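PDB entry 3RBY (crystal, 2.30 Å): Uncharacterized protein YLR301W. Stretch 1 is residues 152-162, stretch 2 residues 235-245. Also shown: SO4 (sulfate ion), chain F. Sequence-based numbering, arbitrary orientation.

Stretch 1 152-162: SNARSIVLKVT
Stretch 2 235-245: GLNWEVIEYHA

Strands 156-161 and 236-244 of one chain pair antiparallel, their N-to-C directions 141° apart and their axes 4.3 Å apart at closest approach. Before the strand, a water bridges Ala 154 O (2.7 Å) and His 244 O (3.0 Å), donating to both, and Arg 155 N (phi/psi -56/152, chi1 p) donates to sulfate O1 at 3.0 Å.

Ser 156 (-137/109) opens the ladder opposite His 244, CA to CA 5.0 Å. Ser 156 N to His 244 O and His 244 N to Ser 156 O are both 2.9 Å, with N-H...O angles of 164° and 162°. With chi1 t, Ser 156 OG donates to Glu 242 OE2 at 2.9 Å, the glutamate being extended (chi1 and chi2 t) on the same face.

Ile 157 (m, t) forms a non-hydrogen-bonded pair with Tyr 243 (chi1 t, chi2 82°); Ile 157 CD1 lies 3.5 Å from Tyr 243 CE1.

Between Val 158 (-132/131, t) and Leu 159 the register shifts by one. Val 158 N donates to Glu 242 O at 3.1 Å, whereas Val 158 O accepts from Ile 241 N at 2.9 Å and only weakly from Glu 242 N at 3.4 Å, 142°. This forked acceptor marks a beta bulge, where Ile 241 adopts phi/psi -95/-4.

Beyond it Leu 159 (m, p) pairs with Val 240, CA to CA 4.3 Å, and Leu 159 CG meets Val 240 CG2 at 3.9 Å. Lys 160, extended through chi3, restores paired bonds: Lys 160 N to Glu 239 O 2.8 Å, Glu 239 N to Lys 160 O 2.7 Å.

Val 161 CG2 (-69/132, chi1 138°) lies 3.1 Å from the centroid of the Trp 238 (chi1 m, chi2 68°) six-membered ring, 10° off its normal: a CH-pi contact over the face. Thr 162 N donates to Asn 237 O at 3.0 Å, 172°.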

ATOM      1  N   SER A 152     -16.803   7.391   4.099  1.00 68.20           N
ATOM      2  CA  SER A 152     -16.255   7.883   5.359  1.00 63.74           C
ATOM      3  C   SER A 152     -17.109   9.021   5.898  1.00 62.47           C
ATOM      4  O   SER A 152     -17.436   9.971   5.173  1.00 62.85           O
ATOM      5  CB  SER A 152     -14.793   8.327   5.202  1.00 62.92           C
ATOM      6  OG  SER A 152     -14.070   8.098   6.403  1.00 58.76           O
ATOM      7  N   ASN A 153     -17.486   8.911   7.166  1.00 63.00           N
ATOM      8  CA  ASN A 153     -18.108  10.027   7.859  1.00 66.53           C
ATOM      9  C   ASN A 153     -17.037  11.047   8.282  1.00 58.58           C
ATOM     10  O   ASN A 153     -17.327  12.021   8.997  1.00 54.72           O
ATOM     11  CB  ASN A 153     -18.887   9.525   9.079  1.00 70.96           C
ATOM     12  CG  ASN A 153     -20.311  10.064   9.127  1.00 86.23           C
ATOM     13  OD1 ASN A 153     -21.039  10.016   8.126  1.00 88.08           O
ATOM     14  ND2 ASN A 153     -20.709  10.602  10.288  1.00 86.43           N
ATOM     15  N   ALA A 154     -15.808  10.821   7.811  1.00 50.33           N
ATOM     16  CA  ALA A 154     -14.649  11.585   8.259  1.00 48.17           C
ATOM     17  C   ALA A 154     -14.847  13.077   8.058  1.00 44.47           C
ATOM     18  O   ALA A 154     -15.175  13.539   6.958  1.00 41.09           O
ATOM     19  CB  ALA A 154     -13.385  11.125   7.563  1.00 42.40           C
ATOM     20  N   ARG A 155     -14.651  13.824   9.139  1.00 39.79           N
ATOM     21  CA  ARG A 155     -14.659  15.274   9.075  1.00 41.47           C
ATOM     22  C   ARG A 155     -13.630  15.778   8.066  1.00 38.25           C
ATOM     23  O   ARG A 155     -12.598  15.120   7.802  1.00 35.38           O
ATOM     24  CB  ARG A 155     -14.349  15.861  10.447  1.00 39.10           C
ATOM     25  CG  ARG A 155     -12.940  15.581  10.886  1.00 36.44           C
ATOM     26  CD  ARG A 155     -12.699  16.058  12.300  1.00 35.36           C
ATOM     27  NE  ARG A 155     -11.390  15.600  12.748  1.00 38.69           N
ATOM     28  CZ  ARG A 155     -10.696  16.170  13.726  1.00 41.08           C
ATOM     29  NH1 ARG A 155     -11.196  17.223  14.363  1.00 41.33           N
ATOM     30  NH2 ARG A 155      -9.503  15.691  14.057  1.00 39.99           N
ATOM     31  N   SER A 156     -13.933  16.948   7.499  1.00 38.97           N
ATOM     32  CA  SER A 156     -13.063  17.616   6.532  1.00 36.06           C
ATOM     33  C   SER A 156     -13.023  19.094   6.892  1.00 36.58           C
ATOM     34  O   SER A 156     -14.014  19.817   6.708  1.00 37.26           O
ATOM     35  CB  SER A 156     -13.591  17.405   5.114  1.00 34.66           C
ATOM     36  OG  SER A 156     -12.743  17.994   4.136  1.00 31.98           O
ATOM     37  N   ILE A 157     -11.876  19.536   7.406  1.00 35.37           N
ATOM     38  CA  ILE A 157     -11.739  20.880   7.972  1.00 35.60           C
ATOM     39  C   ILE A 157     -10.468  21.558   7.469  1.00 35.59           C
ATOM     40  O   ILE A 157      -9.399  20.953   7.456  1.00 36.09           O
ATOM     41  CB  ILE A 157     -11.741  20.848   9.526  1.00 38.34           C
ATOM     42  CG1 ILE A 157     -13.054  20.238  10.049  1.00 39.97           C
ATOM     43  CG2 ILE A 157     -11.533  22.248  10.099  1.00 36.74           C
ATOM     44  CD1 ILE A 157     -13.070  19.963  11.557  1.00 36.31           C
ATOM     45  N   VAL A 158     -10.588  22.806   7.027  1.00 36.53           N
ATOM     46  CA  VAL A 158      -9.436  23.526   6.507  1.00 31.95           C
ATOM     47  C   VAL A 158      -9.361  24.918   7.139  1.00 35.94           C
ATOM     48  O   VAL A 158     -10.374  25.628   7.197  1.00 36.89           O
ATOM     49  CB  VAL A 158      -9.494  23.647   4.968  1.00 30.14           C
ATOM     50  CG1 VAL A 158      -8.234  24.317   4.413  1.00 27.57           C
ATOM     51  CG2 VAL A 158      -9.681  22.275   4.331  1.00 32.73           C
ATOM     52  N   LEU A 159      -8.175  25.285   7.638  1.00 32.77           N
ATOM     53  CA  LEU A 159      -7.919  26.645   8.114  1.00 33.51           C
ATOM     54  C   LEU A 159      -6.857  27.289   7.240  1.00 37.57           C
ATOM     55  O   LEU A 159      -5.909  26.633   6.786  1.00 33.19           O
ATOM     56  CB  LEU A 159      -7.497  26.689   9.581  1.00 34.76           C
ATOM     57  CG  LEU A 159      -8.588  26.377  10.612  1.00 37.88           C
ATOM     58  CD1 LEU A 159      -8.868  24.884  10.654  1.00 39.89           C
ATOM     59  CD2 LEU A 159      -8.157  26.853  11.980  1.00 34.40           C
ATOM     60  N   LYS A 160      -7.044  28.577   6.986  1.00 39.70           N
ATOM     61  CA  LYS A 160      -6.137  29.333   6.145  1.00 38.48           C
ATOM     62  C   LYS A 160      -5.667  30.583   6.881  1.00 39.30           C
ATOM     63  O   LYS A 160      -6.456  31.289   7.521  1.00 38.73           O
ATOM     64  CB  LYS A 160      -6.853  29.728   4.856  1.00 38.85           C
ATOM     65  CG  LYS A 160      -5.958  30.216   3.726  1.00 38.91           C
ATOM     66  CD  LYS A 160      -6.819  30.383   2.455  1.00 43.34           C
ATOM     67  CE  LYS A 160      -6.015  30.909   1.258  1.00 45.69           C
ATOM     68  NZ  LYS A 160      -5.572  32.319   1.450  1.00 49.53           N
ATOM     69  N   VAL A 161      -4.376  30.861   6.777  1.00 40.87           N
ATOM     70  CA  VAL A 161      -3.786  31.990   7.485  1.00 46.12           C
ATOM     71  C   VAL A 161      -4.283  33.295   6.898  1.00 49.13           C
ATOM     72  O   VAL A 161      -4.250  33.493   5.671  1.00 46.09           O
ATOM     73  CB  VAL A 161      -2.237  31.949   7.444  1.00 44.05           C
ATOM     74  CG1 VAL A 161      -1.651  33.324   7.191  1.00 49.76           C
ATOM     75  CG2 VAL A 161      -1.709  31.394   8.739  1.00 45.72           C
ATOM     76  N   THR A 162      -4.707  34.201   7.779  1.00 48.83           N
ATOM     77  CA  THR A 162      -5.178  35.527   7.385  1.00 54.93           C
ATOM     78  C   THR A 162      -4.277  36.628   7.953  1.00 59.79           C
ATOM     79  O   THR A 162      -4.721  37.478   8.725  1.00 63.73           O
ATOM     80  CB  THR A 162      -6.627  35.772   7.847  1.00 50.26           C
ATOM     81  OG1 THR A 162      -6.684  35.754   9.279  1.00 50.30           O
ATOM     82  CG2 THR A 162      -7.551  34.697   7.294  1.00 44.90           C
ATOM     83  N   GLY A 235      -1.065  35.011  18.492  1.00 48.23           N
ATOM     84  CA  GLY A 235      -1.051  36.204  17.660  1.00 53.39           C
ATOM     85  C   GLY A 235      -1.263  36.000  16.162  1.00 53.88           C
ATOM     86  O   GLY A 235      -1.492  36.978  15.437  1.00 56.92           O
ATOM     87  N   LEU A 236      -1.185  34.753  15.687  1.00 50.75           N
ATOM     88  CA  LEU A 236      -1.464  34.464  14.274  1.00 49.61           C
ATOM     89  C   LEU A 236      -2.935  34.064  14.054  1.00 47.11           C
ATOM     90  O   LEU A 236      -3.450  33.129  14.687  1.00 44.46           O
ATOM     91  CB  LEU A 236      -0.542  33.371  13.745  1.00 44.87           C
ATOM     92  CG  LEU A 236       0.286  33.694  12.494  1.00 49.08           C
ATOM     93  CD1 LEU A 236       0.101  32.632  11.443  1.00 45.35           C
ATOM     94  CD2 LEU A 236      -0.032  35.060  11.911  1.00 49.98           C
ATOM     95  N   ASN A 237      -3.606  34.789  13.161  1.00 47.77           N
ATOM     96  CA  ASN A 237      -5.009  34.521  12.849  1.00 44.01           C
ATOM     97  C   ASN A 237      -5.165  33.556  11.683  1.00 43.23           C
ATOM     98  O   ASN A 237      -4.464  33.649  10.672  1.00 44.66           O
ATOM     99  CB  ASN A 237      -5.753  35.815  12.552  1.00 47.66           C
ATOM    100  CG  ASN A 237      -5.858  36.713  13.766  1.00 54.97           C
ATOM    101  OD1 ASN A 237      -5.560  36.293  14.885  1.00 52.29           O
ATOM    102  ND2 ASN A 237      -6.288  37.953  13.556  1.00 52.31           N
ATOM    103  N   TRP A 238      -6.075  32.612  11.850  1.00 42.10           N
ATOM    104  CA  TRP A 238      -6.446  31.726  10.773  1.00 41.50           C
ATOM    105  C   TRP A 238      -7.938  31.827  10.619  1.00 41.57           C
ATOM    106  O   TRP A 238      -8.645  32.064  11.603  1.00 41.80           O
ATOM    107  CB  TRP A 238      -6.099  30.285  11.118  1.00 38.27           C
ATOM    108  CG  TRP A 238      -4.649  30.076  11.347  1.00 41.83           C
ATOM    109  CD1 TRP A 238      -3.896  30.559  12.389  1.00 37.23           C
ATOM    110  CD2 TRP A 238      -3.761  29.321  10.520  1.00 37.12           C
ATOM    111  NE1 TRP A 238      -2.587  30.154  12.247  1.00 38.74           N
ATOM    112  CE2 TRP A 238      -2.477  29.388  11.113  1.00 40.81           C
ATOM    113  CE3 TRP A 238      -3.923  28.597   9.337  1.00 36.81           C
ATOM    114  CZ2 TRP A 238      -1.363  28.745  10.558  1.00 37.34           C
ATOM    115  CZ3 TRP A 238      -2.821  27.968   8.778  1.00 36.64           C
ATOM    116  CH2 TRP A 238      -1.553  28.045   9.392  1.00 39.15           C
ATOM    117  N   GLU A 239      -8.409  31.622   9.391  1.00 39.32           N
ATOM    118  CA  GLU A 239      -9.833  31.545   9.104  1.00 40.78           C
ATOM    119  C   GLU A 239     -10.194  30.101   8.753  1.00 33.07           C
ATOM    120  O   GLU A 239      -9.495  29.448   7.966  1.00 37.29           O
ATOM    121  CB  GLU A 239     -10.181  32.479   7.933  1.00 38.11           C
ATOM    122  CG  GLU A 239     -11.683  32.695   7.732  1.00 46.44           C
ATOM    123  CD  GLU A 239     -12.020  33.321   6.374  1.00 53.88           C
ATOM    124  OE1 GLU A 239     -13.215  33.268   5.974  1.00 52.65           O
ATOM    125  OE2 GLU A 239     -11.091  33.850   5.704  1.00 50.71           O
ATOM    126  N   VAL A 240     -11.267  29.592   9.348  1.00 35.59           N
ATOM    127  CA  VAL A 240     -11.818  28.294   8.959  1.00 37.09           C
ATOM    128  C   VAL A 240     -12.543  28.454   7.625  1.00 36.45           C
ATOM    129  O   VAL A 240     -13.665  28.977   7.587  1.00 36.76           O
ATOM    130  CB  VAL A 240     -12.852  27.793   9.979  1.00 36.80           C
ATOM    131  CG1 VAL A 240     -13.542  26.532   9.440  1.00 37.17           C
ATOM    132  CG2 VAL A 240     -12.201  27.534  11.342  1.00 31.63           C
ATOM    133  N   ILE A 241     -11.928  28.017   6.530  1.00 34.90           N
ATOM    134  CA  ILE A 241     -12.556  28.213   5.211  1.00 34.41           C
ATOM    135  C   ILE A 241     -13.369  27.001   4.755  1.00 33.24           C
ATOM    136  O   ILE A 241     -14.012  27.013   3.691  1.00 35.41           O
ATOM    137  CB  ILE A 241     -11.515  28.576   4.143  1.00 29.29           C
ATOM    138  CG1 ILE A 241     -10.579  27.379   3.901  1.00 32.45           C
ATOM    139  CG2 ILE A 241     -10.732  29.813   4.572  1.00 32.09           C
ATOM    140  CD1 ILE A 241      -9.584  27.558   2.729  1.00 31.25           C
ATOM    141  N   GLU A 242     -13.321  25.948   5.561  1.00 31.97           N
ATOM    142  CA  GLU A 242     -14.073  24.729   5.299  1.00 33.21           C
ATOM    143  C   GLU A 242     -14.331  24.023   6.638  1.00 37.19           C
ATOM    144  O   GLU A 242     -13.415  23.877   7.473  1.00 36.60           O
ATOM    145  CB  GLU A 242     -13.299  23.812   4.339  1.00 33.24           C
ATOM    146  CG  GLU A 242     -14.028  22.497   4.029  1.00 33.50           C
ATOM    147  CD  GLU A 242     -13.270  21.604   3.044  1.00 31.05           C
ATOM    148  OE1 GLU A 242     -12.265  22.060   2.446  1.00 32.43           O
ATOM    149  OE2 GLU A 242     -13.681  20.436   2.863  1.00 35.27           O
ATOM    150  N   TYR A 243     -15.574  23.600   6.853  1.00 35.72           N
ATOM    151  CA  TYR A 243     -15.928  22.904   8.080  1.00 36.02           C
ATOM    152  C   TYR A 243     -17.038  21.872   7.864  1.00 38.47           C
ATOM    153  O   TYR A 243     -18.209  22.133   8.161  1.00 39.96           O
ATOM    154  CB  TYR A 243     -16.340  23.910   9.161  1.00 35.75           C
ATOM    155  CG  TYR A 243     -16.236  23.361  10.570  1.00 39.91           C
ATOM    156  CD1 TYR A 243     -15.013  23.340  11.235  1.00 43.08           C
ATOM    157  CD2 TYR A 243     -17.356  22.860  11.234  1.00 41.32           C
ATOM    158  CE1 TYR A 243     -14.900  22.838  12.529  1.00 43.39           C
ATOM    159  CE2 TYR A 243     -17.257  22.352  12.538  1.00 48.32           C
ATOM    160  CZ  TYR A 243     -16.025  22.346  13.179  1.00 49.71           C
ATOM    161  OH  TYR A 243     -15.913  21.851  14.470  1.00 54.50           O
ATOM    162  N   HIS A 244     -16.671  20.699   7.353  1.00 35.35           N
ATOM    163  CA  HIS A 244     -17.620  19.593   7.248  1.00 39.23           C
ATOM    164  C   HIS A 244     -17.400  18.619   8.397  1.00 39.37           C
ATOM    165  O   HIS A 244     -16.568  17.714   8.298  1.00 41.70           O
ATOM    166  CB  HIS A 244     -17.475  18.850   5.911  1.00 34.61           C
ATOM    167  CG  HIS A 244     -17.616  19.729   4.713  1.00 37.94           C
ATOM    168  ND1 HIS A 244     -18.801  20.365   4.396  1.00 36.18           N
ATOM    169  CD2 HIS A 244     -16.733  20.079   3.749  1.00 33.82           C
ATOM    170  CE1 HIS A 244     -18.638  21.066   3.290  1.00 35.91           C
ATOM    171  NE2 HIS A 244     -17.390  20.908   2.872  1.00 33.63           N
ATOM    172  N   ALA A 245     -18.142  18.805   9.486  1.00 42.76           N
ATOM    173  CA  ALA A 245     -18.087  17.892  10.632  1.00 49.62           C
ATOM    174  C   ALA A 245     -18.478  16.455  10.244  1.00 56.19           C
ATOM    175  O   ALA A 245     -19.271  16.223   9.314  1.00 60.97           O
ATOM    176  CB  ALA A 245     -18.976  18.405  11.777  1.00 52.87           C
ATOM    177  OXT ALA A 245     -18.002  15.486  10.846  1.00 53.81           O
TER
HETATM  178  S   SO4 F 600     -13.303  11.178  12.320  1.00 62.76           S
HETATM  179  O1  SO4 F 600     -13.585  12.395  11.543  1.00 50.63           O
HETATM  180  O2  SO4 F 600     -11.947  10.691  12.048  1.00 49.41           O
HETATM  181  O3  SO4 F 600     -14.250  10.127  11.931  1.00 55.85           O
HETATM  182  O4  SO4 F 600     -13.416  11.503  13.759  1.00 62.95           O
HETATM  183  O   HOH W   1     -17.043  15.348   6.434  1.00 44.22           O